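Carboxypeptidase 1 (Deinococcus radiodurans str. R1, PDB 5GIV) is a zinc-dependent metallocarboxypeptidase of the M32 family that probably releases amino acids one after another from peptide C-termini, with broad specificity but sparing proline. Local coordinates at residues Q144-F149 with D157-E162; Q174-L179 with L359-R364; F365-E370 with R379-A384; V408-Y411 with G417-Q420. One frame throughout, in Å; residues are numbered along the deposited sequence.

Contact 1: residues Q144-F149 with D157-E162; sequences QAASYF and DYYINE
Phe149 and Tyr158 overlap as an offset stack, centroids 4.7 Å apart and planes 24° from parallel. Tyr158 CE1 lies over one face of the Phe149 ring, displaced toward its rim, and comes within 3.4 Å of Phe149 CD1. At the edge of the Phe149 ring, in its plane, sits the carbonyl oxygen of Ala145. Tyr158 also turns an edge onto its neighbour: its CD2 stands over the centre of the Tyr159 ring, so three aromatic rings follow one another. What brings the Tyr158 ring across is its first torsion, which sets CG anti to the backbone N (chi1 166°).

Two alanines fill in beside the tyrosines. Ala146 CB packs 3.8 Å from Tyr158 CD2 and also touches the Tyr159 ring, while Ala145 CB lies 3.6 Å from Tyr159 OH. The contact joins the last turn of helix 128-147 and the residues just after it to helix 155-163.

Chemically this is a buried aromatic and apolar seam. The phenol oxygen of Tyr159 is nevertheless provided for: it hydrogen-bonds Ser142 O, about one turn before Ala145 and Ala146 in helix 128-147, which adds a polar tie between the same two helices.

Contact 2: residues Q174-L179 with L359-R364; sequences QVFAEL and LHVITR
Phe176 and Ile362 mark the closest approach of the two backbones, their CA atoms 6.7 Å apart. Both segments are helical throughout, 174-179 inside helix 169-193 and 359-364 inside helix 357-372, and they are inclined to each other, closer to antiparallel than to parallel.

Phe176 carries the contact from its side. Ile362 CG1 sits over one face of its ring, 3.8 Å from the centroid and 18° off the ring normal, which makes a CH-pi contact. With chi1 at -63°, CG1 of Ile362 is anti to its own carbonyl carbon, and the chain then runs past the phenylalanine in the opposite direction, leaving CD1 beside Phe176 CB at 3.9 Å. Further out, Phe176 CZ meets Val361 CG1 at 4.0 Å, the two side chains crossing at about a right angle. Val361 lies near the active site, its side chain about 8 Å from that of the zinc ligand Glu296.

Two side chains of 359-364 bond backbone oxygens one turn back. Thr363 OG1 bonds Leu359 O at 2.7 Å, and Arg364 NH1 reaches His360 O at 3.0 Å from the face opposite Arg364 N, so that oxygen is gripped from both sides. The guanidinium also forms a salt bridge with Asp407 and a cation-pi contact with Phe419.

Around this pair, Gln420 and Thr423 of helix 420-439 pack on Phe176, Trp385 and Ala388 of helix 381-393 lie against Arg364 and Thr363, and Leu490 of helix 487-501 touches Leu179.

Contact 3: residues F365-E370 with R379-A384; sequences FELERE and RDLADA
Leu367 reaches from helix 357-372 toward Leu381 and Ala384. Its CB points at the second segment and already lies 4.3 Å from Leu381 CD1. The next bond sets CG anti to the carbonyl carbon (chi1 -67°), and there the chain forks. One branch, CD1, stays beside Leu381, its methyl 4.2 Å from Leu381 CD1. The other, CD2, goes to Ala384 and makes the closer touch, 3.8 Å to Ala384 CB, with Ala384 C a little farther off at 4.1 Å. The fork thus straddles two residues three positions, or about one turn, apart on the facing helix.

Two helices consecutive in the chain are joined here by a short link: helix 357-372 ends, the link follows, and a 3-10 segment at 379-380 leads into helix 381-393. Leu376 in that link also packs on Leu367, and its backbone hydrogen-bonds that of Glu370. The CA atoms of Leu367 and Ala384 remain 7.7 Å apart, so the backbones stay apart and the Leu367 side chain bridges the gap, and the small Ala384 lets the leucine methyl come close to the backbone.

Leu381 does not point its CB straight at Leu367; its outer atoms make the approach, with CG anti to the backbone N (chi1 178°). The same leucine packs on Phe128 and Leu135 of helix 128-147. In the first turn of its helix, Ala384 N hydrogen-bonds Asp380 O at 3.0 Å.

Contact 4: residues V408-Y411 with G417-Q420; sequences VHWY and GSFQ
Phe419 meets two aromatic partners in two different ways: His409 lies against a face of its ring, while an edge of the ring is turned to Trp410. The three form an aromatic cluster that pulls together the long loop between helices 381-393 and 420-439, with the His409 side chain about 9 Å from the bound zinc.

Against His409, Phe419 CE1 stands over the centre of the imidazole, and Phe419 CZ comes within 3.5 Å of His409 CG. The planes are 35° apart with centroids 4.2 Å from each other, so the rings lie close without being parallel. Trp410 takes the other role: its five-membered ring is at 87° to that of Phe419, an offset edge-to-face pair with Phe419 CE2 3.8 Å from Trp410 NE1.

Ser418 fits in alongside. Its CB packs 3.9 Å from His409 CB, and its OG lies in the indole plane at the edge of Trp410. OG and indole NE1 do not bond each other; both hydrogen-bond Glu368 OE2 of helix 357-372, so one buried carboxylate oxygen holds the two segments together and should fix the rotation of the indole. The imidazole is also tethered, through His409 NE2 to Tyr422 OH at the start of helix 420-439.

Gly417 has a positive phi of 68°, and three residues on, Gln420 folds back so that its NE2 bonds Gly417 O at 3.2 Å, coming from above the carbonyl plane.

Overall arrangement
Contact 4 is the most central, about 11 Å from the middle of the chain, and partly buried; contacts 1, 2 and 3 are buried though farther out. Contacts 2 and 3 share helix 357-372 and meet where the rings of Phe176 and Phe365 pack edge-to-face; Phe365 also touches Ile160 of contact 1. Contacts 1 and 3 join helices that follow closely in the chain, whereas contact 2 spans about 180 residues. Contact 3 is purely aliphatic, contact 2 sets aliphatic groups over a phenyl face, and contact 1 is mainly aromatic. Near the zinc, contact 4 adds polar groups to its rings and ties to contact 3 through Glu368.

Contact 1: residues Q144-F149 with D157-E162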
loop_
_atom_site.group_PDB
_atom_site.type_symbol
_atom_site.label_atom_id
_atom_site.label_comp_id
_atom_site.label_asym_id
_atom_site.label_seq_id
_atom_site.Cartn_x
_atom_site.Cartn_y
_atom_site.Cartn_z
ATOM N N GLN A 144 -32.832 -2.917 13.003
ATOM C CA GLN A 144 -32.336 -3.471 14.255
ATOM C C GLN A 144 -31.191 -2.637 14.818
ATOM O O GLN A 144 -31.154 -2.350 16.022
ATOM C CB GLN A 144 -31.886 -4.914 14.044
ATOM C CG GLN A 144 -31.455 -5.583 15.320
ATOM C CD GLN A 144 -31.264 -7.067 15.156
ATOM O OE1 GLN A 144 -31.746 -7.668 14.185
ATOM N NE2 GLN A 144 -30.591 -7.683 16.128
ATOM N N ALA A 145 -30.248 -2.235 13.963
ATOM C CA ALA A 145 -29.142 -1.416 14.441
ATOM C C ALA A 145 -29.656 -0.121 15.050
ATOM O O ALA A 145 -29.206 0.293 16.123
ATOM C CB ALA A 145 -28.167 -1.124 13.302
ATOM N N ALA A 146 -30.618 0.520 14.393
ATOM C CA ALA A 146 -31.157 1.760 14.926
ATOM C C ALA A 146 -31.885 1.534 16.243
ATOM O O ALA A 146 -31.917 2.432 17.090
ATOM C CB ALA A 146 -32.092 2.406 13.904
ATOM N N SER A 147 -32.459 0.345 16.442
ATOM C CA SER A 147 -33.210 0.094 17.667
ATOM C C SER A 147 -32.316 0.058 18.900
ATOM O O SER A 147 -32.822 0.211 20.014
ATOM C CB SER A 147 -34.009 -1.209 17.554
ATOM O OG SER A 147 -33.161 -2.340 17.562
ATOM N N TYR A 148 -31.006 -0.135 18.734
ATOM C CA TYR A 148 -30.099 -0.022 19.870
ATOM C C TYR A 148 -29.937 1.412 20.350
ATOM O O TYR A 148 -29.273 1.631 21.370
ATOM C CB TYR A 148 -28.720 -0.589 19.531
ATOM C CG TYR A 148 -28.707 -2.079 19.336
ATOM C CD1 TYR A 148 -28.920 -2.942 20.406
ATOM C CD2 TYR A 148 -28.473 -2.631 18.084
ATOM C CE1 TYR A 148 -28.911 -4.313 20.227
ATOM C CE2 TYR A 148 -28.457 -3.999 17.896
ATOM C CZ TYR A 148 -28.677 -4.832 18.967
ATOM O OH TYR A 148 -28.660 -6.191 18.777
ATOM N N PHE A 149 -30.512 2.383 19.643
ATOM C CA PHE A 149 -30.438 3.798 20.012
ATOM C C PHE A 149 -31.852 4.358 20.090
ATOM O O PHE A 149 -32.275 5.156 19.242
ATOM C CB PHE A 149 -29.561 4.566 19.021
ATOM C CG PHE A 149 -28.131 4.098 19.018
ATOM C CD1 PHE A 149 -27.757 2.967 18.304
ATOM C CD2 PHE A 149 -27.165 4.774 19.749
ATOM C CE1 PHE A 149 -26.446 2.518 18.315
ATOM C CE2 PHE A 149 -25.850 4.339 19.758
ATOM C CZ PHE A 149 -25.491 3.211 19.041
ATOM N N ASP A 157 -33.954 9.057 11.766
ATOM C CA ASP A 157 -33.251 10.100 12.505
ATOM C C ASP A 157 -31.949 9.581 13.105
ATOM O O ASP A 157 -30.993 10.345 13.270
ATOM C CB ASP A 157 -34.146 10.666 13.604
ATOM C CG ASP A 157 -35.180 11.623 13.067
ATOM O OD1 ASP A 157 -34.927 12.238 12.013
ATOM O OD2 ASP A 157 -36.254 11.752 13.692
ATOM N N TYR A 158 -31.891 8.298 13.459
ATOM C CA TYR A 158 -30.621 7.748 13.916
ATOM C C TYR A 158 -29.569 7.840 12.817
ATOM O O TYR A 158 -28.430 8.255 13.074
ATOM C CB TYR A 158 -30.784 6.299 14.368
ATOM C CG TYR A 158 -29.456 5.583 14.533
ATOM C CD1 TYR A 158 -28.639 5.850 15.619
ATOM C CD2 TYR A 158 -29.017 4.652 13.598
ATOM C CE1 TYR A 158 -27.428 5.211 15.782
ATOM C CE2 TYR A 158 -27.803 4.000 13.757
ATOM C CZ TYR A 158 -27.013 4.291 14.851
ATOM O OH TYR A 158 -25.802 3.656 15.025
ATOM N N TYR A 159 -29.939 7.479 11.579
ATOM C CA TYR A 159 -28.972 7.505 10.484
ATOM C C TYR A 159 -28.663 8.932 10.033
ATOM O O TYR A 159 -27.508 9.253 9.730
ATOM C CB TYR A 159 -29.474 6.645 9.316
ATOM C CG TYR A 159 -29.383 5.181 9.648
ATOM C CD1 TYR A 159 -28.148 4.555 9.759
ATOM C CD2 TYR A 159 -30.526 4.431 9.894
ATOM C CE1 TYR A 159 -28.052 3.234 10.094
ATOM C CE2 TYR A 159 -30.437 3.100 10.230
ATOM C CZ TYR A 159 -29.199 2.507 10.331
ATOM O OH TYR A 159 -29.099 1.176 10.666
ATOM N N ILE A 160 -29.668 9.803 9.975
ATOM C CA ILE A 160 -29.379 11.192 9.632
ATOM C C ILE A 160 -28.381 11.785 10.619
ATOM O O ILE A 160 -27.415 12.450 10.223
ATOM C CB ILE A 160 -30.680 12.010 9.563
ATOM C CG1 ILE A 160 -31.537 11.522 8.396
ATOM C CG2 ILE A 160 -30.375 13.508 9.418
ATOM C CD1 ILE A 160 -32.863 12.232 8.275
ATOM N N ASN A 161 -28.569 11.515 11.917
ATOM C CA ASN A 161 -27.669 12.053 12.935
ATOM C C ASN A 161 -26.299 11.388 12.885
ATOM O O ASN A 161 -25.278 12.041 13.137
ATOM C CB ASN A 161 -28.287 11.896 14.326
ATOM C CG ASN A 161 -27.334 12.311 15.438
ATOM O OD1 ASN A 161 -27.165 13.497 15.721
ATOM N ND2 ASN A 161 -26.701 11.330 16.068
ATOM N N GLU A 162 -26.253 10.094 12.567
ATOM C CA GLU A 162 -24.970 9.418 12.411
ATOM C C GLU A 162 -24.136 10.083 11.324
ATOM O O GLU A 162 -22.912 10.195 11.444
ATOM C CB GLU A 162 -25.197 7.939 12.096
ATOM C CG GLU A 162 -24.001 7.054 12.386
ATOM C CD GLU A 162 -23.723 6.935 13.881
ATOM O OE1 GLU A 162 -24.646 7.222 14.689
ATOM O OE2 GLU A 162 -22.581 6.553 14.250
#

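Contact 2: residues Q174-L179 with L359-R364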
loop_
_atom_site.group_PDB
_atom_site.type_symbol
_atom_site.label_atom_id
_atom_site.label_comp_id
_atom_site.label_asym_id
_atom_site.label_seq_id
_atom_site.Cartn_x
_atom_site.Cartn_y
_atom_site.Cartn_z
ATOM N N GLN A 174 -36.829 20.190 4.931
ATOM C CA GLN A 174 -36.989 21.604 4.617
ATOM C C GLN A 174 -35.933 22.067 3.624
ATOM O O GLN A 174 -36.225 22.858 2.722
ATOM C CB GLN A 174 -36.935 22.438 5.898
ATOM C CG GLN A 174 -37.823 21.894 7.017
ATOM C CD GLN A 174 -38.011 22.882 8.164
ATOM O OE1 GLN A 174 -37.411 23.961 8.177
ATOM N NE2 GLN A 174 -38.847 22.514 9.133
ATOM N N VAL A 175 -34.697 21.587 3.777
ATOM C CA VAL A 175 -33.660 21.906 2.802
ATOM C C VAL A 175 -34.040 21.376 1.424
ATOM O O VAL A 175 -33.908 22.074 0.410
ATOM C CB VAL A 175 -32.308 21.336 3.262
ATOM C CG1 VAL A 175 -31.271 21.509 2.167
ATOM C CG2 VAL A 175 -31.869 21.992 4.556
ATOM N N PHE A 176 -34.531 20.140 1.367
ATOM C CA PHE A 176 -34.895 19.552 0.082
ATOM C C PHE A 176 -35.987 20.366 -0.601
ATOM O O PHE A 176 -35.877 20.706 -1.785
ATOM C CB PHE A 176 -35.345 18.102 0.286
ATOM C CG PHE A 176 -34.217 17.137 0.561
ATOM C CD1 PHE A 176 -32.897 17.560 0.540
ATOM C CD2 PHE A 176 -34.485 15.805 0.867
ATOM C CE1 PHE A 176 -31.866 16.673 0.801
ATOM C CE2 PHE A 176 -33.462 14.912 1.131
ATOM C CZ PHE A 176 -32.150 15.342 1.093
ATOM N N ALA A 177 -37.054 20.691 0.133
ATOM C CA ALA A 177 -38.148 21.456 -0.458
ATOM C C ALA A 177 -37.655 22.784 -1.011
ATOM O O ALA A 177 -38.019 23.182 -2.127
ATOM C CB ALA A 177 -39.249 21.679 0.579
ATOM N N GLU A 178 -36.820 23.481 -0.248
ATOM C CA GLU A 178 -36.307 24.766 -0.697
ATOM C C GLU A 178 -35.431 24.609 -1.941
ATOM O O GLU A 178 -35.541 25.401 -2.885
ATOM C CB GLU A 178 -35.551 25.427 0.449
ATOM C CG GLU A 178 -35.311 26.896 0.268
ATOM C CD GLU A 178 -34.676 27.499 1.501
ATOM O OE1 GLU A 178 -34.593 26.774 2.523
ATOM O OE2 GLU A 178 -34.317 28.701 1.463
ATOM N N LEU A 179 -34.549 23.599 -1.962
ATOM C CA LEU A 179 -33.708 23.397 -3.142
ATOM C C LEU A 179 -34.546 22.992 -4.351
ATOM O O LEU A 179 -34.304 23.459 -5.470
ATOM C CB LEU A 179 -32.628 22.356 -2.868
ATOM C CG LEU A 179 -31.602 22.682 -1.779
ATOM C CD1 LEU A 179 -30.539 21.575 -1.702
ATOM C CD2 LEU A 179 -30.983 24.059 -1.970
ATOM N N LEU A 359 -31.584 16.469 -7.028
ATOM C CA LEU A 359 -32.747 15.644 -7.324
ATOM C C LEU A 359 -32.435 14.155 -7.185
ATOM O O LEU A 359 -33.332 13.357 -6.885
ATOM C CB LEU A 359 -33.258 15.967 -8.728
ATOM C CG LEU A 359 -33.680 17.424 -8.910
ATOM C CD1 LEU A 359 -33.900 17.744 -10.369
ATOM C CD2 LEU A 359 -34.950 17.694 -8.115
ATOM N N HIS A 360 -31.178 13.756 -7.396
ATOM C CA HIS A 360 -30.808 12.360 -7.176
ATOM C C HIS A 360 -30.790 12.017 -5.689
ATOM O O HIS A 360 -31.232 10.931 -5.291
ATOM C CB HIS A 360 -29.442 12.063 -7.804
ATOM C CG HIS A 360 -29.395 12.254 -9.289
ATOM N ND1 HIS A 360 -29.547 11.213 -10.183
ATOM C CD2 HIS A 360 -29.183 13.362 -10.036
ATOM C CE1 HIS A 360 -29.441 11.677 -11.415
ATOM N NE2 HIS A 360 -29.224 12.977 -11.354
ATOM N N VAL A 361 -30.244 12.913 -4.861
ATOM C CA VAL A 361 -30.190 12.679 -3.421
ATOM C C VAL A 361 -31.596 12.610 -2.844
ATOM O O VAL A 361 -31.913 11.728 -2.038
ATOM C CB VAL A 361 -29.348 13.772 -2.735
ATOM C CG1 VAL A 361 -29.425 13.655 -1.226
ATOM C CG2 VAL A 361 -27.904 13.687 -3.196
ATOM N N ILE A 362 -32.454 13.555 -3.240
ATOM C CA ILE A 362 -33.838 13.559 -2.774
ATOM C C ILE A 362 -34.528 12.255 -3.146
ATOM O O ILE A 362 -35.236 11.651 -2.333
ATOM C CB ILE A 362 -34.598 14.769 -3.342
ATOM C CG1 ILE A 362 -33.969 16.071 -2.840
ATOM C CG2 ILE A 362 -36.088 14.663 -3.006
ATOM C CD1 ILE A 362 -34.554 17.310 -3.467
ATOM N N THR A 363 -34.356 11.814 -4.392
ATOM C CA THR A 363 -34.934 10.539 -4.797
ATOM C C THR A 363 -34.563 9.426 -3.822
ATOM O O THR A 363 -35.434 8.725 -3.300
ATOM C CB THR A 363 -34.468 10.187 -6.208
ATOM O OG1 THR A 363 -34.906 11.208 -7.107
ATOM C CG2 THR A 363 -35.037 8.831 -6.644
ATOM N N ARG A 364 -33.262 9.260 -3.560
ATOM C CA ARG A 364 -32.805 8.171 -2.702
ATOM C C ARG A 364 -33.310 8.331 -1.271
ATOM O O ARG A 364 -33.778 7.364 -0.655
ATOM C CB ARG A 364 -31.282 8.106 -2.722
ATOM C CG ARG A 364 -30.709 7.657 -4.043
ATOM C CD ARG A 364 -29.356 8.299 -4.333
ATOM N NE ARG A 364 -28.736 7.703 -5.516
ATOM C CZ ARG A 364 -29.128 7.943 -6.767
ATOM N NH1 ARG A 364 -30.149 8.760 -7.005
ATOM N NH2 ARG A 364 -28.510 7.344 -7.779
#

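Contact 3: residues F365-E370 with R379-A384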
loop_
_atom_site.group_PDB
_atom_site.type_symbol
_atom_site.label_atom_id
_atom_site.label_comp_id
_atom_site.label_asym_id
_atom_site.label_seq_id
_atom_site.Cartn_x
_atom_site.Cartn_y
_atom_site.Cartn_z
ATOM N N PHE A 365 -33.232 9.549 -0.727
ATOM C CA PHE A 365 -33.664 9.779 0.648
ATOM C C PHE A 365 -35.128 9.396 0.831
ATOM O O PHE A 365 -35.489 8.724 1.806
ATOM C CB PHE A 365 -33.425 11.242 1.012
ATOM C CG PHE A 365 -33.835 11.613 2.409
ATOM C CD1 PHE A 365 -32.987 11.396 3.471
ATOM C CD2 PHE A 365 -35.060 12.213 2.652
ATOM C CE1 PHE A 365 -33.353 11.757 4.751
ATOM C CE2 PHE A 365 -35.432 12.582 3.936
ATOM C CZ PHE A 365 -34.582 12.353 4.984
ATOM N N GLU A 366 -35.989 9.808 -0.103
ATOM C CA GLU A 366 -37.413 9.530 0.038
ATOM C C GLU A 366 -37.713 8.040 -0.084
ATOM O O GLU A 366 -38.626 7.538 0.585
ATOM C CB GLU A 366 -38.203 10.347 -0.985
ATOM C CG GLU A 366 -38.270 11.836 -0.621
ATOM C CD GLU A 366 -38.996 12.693 -1.646
ATOM O OE1 GLU A 366 -39.374 12.171 -2.725
ATOM O OE2 GLU A 366 -39.169 13.907 -1.383
ATOM N N LEU A 367 -36.938 7.308 -0.893
ATOM C CA LEU A 367 -37.093 5.858 -0.947
ATOM C C LEU A 367 -36.639 5.218 0.357
ATOM O O LEU A 367 -37.229 4.230 0.811
ATOM C CB LEU A 367 -36.310 5.284 -2.133
ATOM C CG LEU A 367 -36.801 5.654 -3.539
ATOM C CD1 LEU A 367 -35.746 5.340 -4.592
ATOM C CD2 LEU A 367 -38.109 4.929 -3.871
ATOM N N GLU A 368 -35.574 5.756 0.961
ATOM C CA GLU A 368 -35.165 5.296 2.283
ATOM C C GLU A 368 -36.266 5.544 3.307
ATOM O O GLU A 368 -36.564 4.676 4.140
ATOM C CB GLU A 368 -33.884 6.001 2.716
ATOM C CG GLU A 368 -32.621 5.599 1.988
ATOM C CD GLU A 368 -31.408 6.367 2.505
ATOM O OE1 GLU A 368 -31.598 7.460 3.086
ATOM O OE2 GLU A 368 -30.274 5.872 2.341
ATOM N N ARG A 369 -36.878 6.731 3.265
ATOM C CA ARG A 369 -37.951 7.042 4.200
ATOM C C ARG A 369 -39.085 6.035 4.075
ATOM O O ARG A 369 -39.565 5.500 5.080
ATOM C CB ARG A 369 -38.467 8.462 3.966
ATOM C CG ARG A 369 -39.411 8.943 5.055
ATOM C CD ARG A 369 -40.299 10.091 4.602
ATOM N NE ARG A 369 -39.573 11.345 4.399
ATOM C CZ ARG A 369 -39.030 12.070 5.378
ATOM N NH1 ARG A 369 -39.108 11.659 6.643
ATOM N NH2 ARG A 369 -38.403 13.212 5.093
ATOM N N GLU A 370 -39.520 5.758 2.842
ATOM C CA GLU A 370 -40.604 4.801 2.632
ATOM C C GLU A 370 -40.216 3.401 3.084
ATOM O O GLU A 370 -41.028 2.692 3.691
ATOM C CB GLU A 370 -41.028 4.776 1.163
ATOM C CG GLU A 370 -41.682 6.061 0.667
ATOM C CD GLU A 370 -42.867 6.481 1.534
ATOM O OE1 GLU A 370 -42.867 7.630 2.038
ATOM O OE2 GLU A 370 -43.800 5.658 1.717
ATOM N N ARG A 379 -38.902 -5.615 -2.535
ATOM C CA ARG A 379 -39.102 -6.214 -3.849
ATOM C C ARG A 379 -39.704 -5.221 -4.828
ATOM O O ARG A 379 -39.595 -5.417 -6.043
ATOM C CB ARG A 379 -40.000 -7.453 -3.749
ATOM N N ASP A 380 -40.296 -4.141 -4.330
ATOM C CA ASP A 380 -40.854 -3.097 -5.174
ATOM C C ASP A 380 -39.891 -1.936 -5.412
ATOM O O ASP A 380 -40.269 -0.965 -6.077
ATOM C CB ASP A 380 -42.147 -2.574 -4.536
ATOM C CG ASP A 380 -43.256 -3.611 -4.525
ATOM O OD1 ASP A 380 -43.074 -4.689 -5.109
ATOM O OD2 ASP A 380 -44.301 -3.367 -3.900
ATOM N N LEU A 381 -38.653 -2.022 -4.914
ATOM C CA LEU A 381 -37.744 -0.878 -4.973
ATOM C C LEU A 381 -37.366 -0.522 -6.405
ATOM O O LEU A 381 -37.320 0.660 -6.759
ATOM C CB LEU A 381 -36.489 -1.156 -4.142
ATOM C CG LEU A 381 -35.419 -0.060 -4.142
ATOM C CD1 LEU A 381 -35.959 1.265 -3.582
ATOM C CD2 LEU A 381 -34.209 -0.515 -3.351
ATOM N N ALA A 382 -37.086 -1.523 -7.244
ATOM C CA ALA A 382 -36.664 -1.234 -8.612
ATOM C C ALA A 382 -37.705 -0.393 -9.330
ATOM O O ALA A 382 -37.371 0.595 -9.995
ATOM C CB ALA A 382 -36.401 -2.534 -9.378
ATOM N N ASP A 383 -38.980 -0.769 -9.196
ATOM C CA ASP A 383 -40.055 -0.024 -9.843
ATOM C C ASP A 383 -40.237 1.358 -9.221
ATOM O O ASP A 383 -40.428 2.342 -9.943
ATOM C CB ASP A 383 -41.346 -0.838 -9.791
ATOM C CG ASP A 383 -41.223 -2.163 -10.540
ATOM O OD1 ASP A 383 -40.634 -2.164 -11.645
ATOM O OD2 ASP A 383 -41.681 -3.208 -10.018
ATOM N N ALA A 384 -40.198 1.454 -7.888
ATOM C CA ALA A 384 -40.353 2.758 -7.241
ATOM C C ALA A 384 -39.218 3.702 -7.624
ATOM O O ALA A 384 -39.437 4.910 -7.793
ATOM C CB ALA A 384 -40.423 2.594 -5.725
#

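Contact 4: residues V408-Y411 with G417-Q420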
loop_
_atom_site.group_PDB
_atom_site.type_symbol
_atom_site.label_atom_id
_atom_site.label_comp_id
_atom_site.label_asym_id
_atom_site.label_seq_id
_atom_site.Cartn_x
_atom_site.Cartn_y
_atom_site.Cartn_z
ATOM N N VAL A 408 -23.701 1.990 -4.753
ATOM C CA VAL A 408 -23.271 0.898 -3.887
ATOM C C VAL A 408 -23.820 1.009 -2.465
ATOM O O VAL A 408 -23.820 0.010 -1.734
ATOM C CB VAL A 408 -21.731 0.822 -3.812
ATOM C CG1 VAL A 408 -21.167 1.953 -2.992
ATOM C CG2 VAL A 408 -21.291 -0.505 -3.236
ATOM N N HIS A 409 -24.308 2.184 -2.057
ATOM C CA HIS A 409 -24.523 2.445 -0.634
ATOM C C HIS A 409 -25.394 1.377 0.026
ATOM O O HIS A 409 -24.995 0.771 1.026
ATOM C CB HIS A 409 -25.118 3.844 -0.439
ATOM C CG HIS A 409 -24.263 4.942 -0.995
ATOM N ND1 HIS A 409 -23.860 4.977 -2.315
ATOM C CD2 HIS A 409 -23.723 6.036 -0.407
ATOM C CE1 HIS A 409 -23.122 6.053 -2.519
ATOM N NE2 HIS A 409 -23.015 6.708 -1.375
ATOM N N TRP A 410 -26.584 1.121 -0.522
ATOM C CA TRP A 410 -27.502 0.172 0.109
ATOM C C TRP A 410 -27.038 -1.279 0.005
ATOM O O TRP A 410 -27.641 -2.153 0.640
ATOM C CB TRP A 410 -28.895 0.293 -0.511
ATOM C CG TRP A 410 -29.513 1.649 -0.368
ATOM C CD1 TRP A 410 -29.203 2.603 0.563
ATOM C CD2 TRP A 410 -30.547 2.210 -1.187
ATOM N NE1 TRP A 410 -29.981 3.719 0.372
ATOM C CE2 TRP A 410 -30.816 3.502 -0.695
ATOM C CE3 TRP A 410 -31.275 1.743 -2.286
ATOM C CZ2 TRP A 410 -31.778 4.336 -1.267
ATOM C CZ3 TRP A 410 -32.231 2.568 -2.848
ATOM C CH2 TRP A 410 -32.473 3.848 -2.337
ATOM N N TYR A 411 -25.983 -1.564 -0.756
ATOM C CA TYR A 411 -25.508 -2.931 -0.900
ATOM C C TYR A 411 -24.239 -3.210 -0.109
ATOM O O TYR A 411 -23.883 -4.384 0.060
ATOM C CB TYR A 411 -25.266 -3.252 -2.380
ATOM C CG TYR A 411 -26.477 -2.975 -3.229
ATOM C CD1 TYR A 411 -27.498 -3.910 -3.342
ATOM C CD2 TYR A 411 -26.616 -1.765 -3.891
ATOM C CE1 TYR A 411 -28.608 -3.652 -4.103
ATOM C CE2 TYR A 411 -27.726 -1.500 -4.648
ATOM C CZ TYR A 411 -28.716 -2.442 -4.751
ATOM O OH TYR A 411 -29.828 -2.177 -5.510
ATOM N N GLY A 417 -30.342 7.286 5.449
ATOM C CA GLY A 417 -29.381 8.336 5.729
ATOM C C GLY A 417 -28.094 8.256 4.945
ATOM O O GLY A 417 -27.095 8.834 5.363
ATOM N N SER A 418 -28.103 7.585 3.793
ATOM C CA SER A 418 -26.885 7.330 3.031
ATOM C C SER A 418 -26.461 8.494 2.152
ATOM O O SER A 418 -25.295 8.545 1.749
ATOM C CB SER A 418 -27.068 6.112 2.123
ATOM O OG SER A 418 -27.639 5.036 2.831
ATOM N N PHE A 419 -27.371 9.412 1.832
ATOM C CA PHE A 419 -27.134 10.371 0.760
ATOM C C PHE A 419 -27.324 11.837 1.125
ATOM O O PHE A 419 -26.799 12.688 0.396
ATOM C CB PHE A 419 -28.040 10.056 -0.442
ATOM C CG PHE A 419 -27.707 8.758 -1.137
ATOM C CD1 PHE A 419 -26.702 8.710 -2.104
ATOM C CD2 PHE A 419 -28.392 7.592 -0.829
ATOM C CE1 PHE A 419 -26.384 7.526 -2.739
ATOM C CE2 PHE A 419 -28.088 6.397 -1.476
ATOM C CZ PHE A 419 -27.074 6.365 -2.427
ATOM N N GLN A 420 -28.072 12.182 2.180
ATOM C CA GLN A 420 -28.352 13.603 2.389
ATOM C C GLN A 420 -27.079 14.398 2.661
ATOM O O GLN A 420 -27.048 15.601 2.395
ATOM C CB GLN A 420 -29.393 13.823 3.498
ATOM C CG GLN A 420 -28.912 13.577 4.885
ATOM C CD GLN A 420 -28.807 12.117 5.164
ATOM O OE1 GLN A 420 -29.419 11.297 4.473
ATOM N NE2 GLN A 420 -28.011 11.768 6.160
#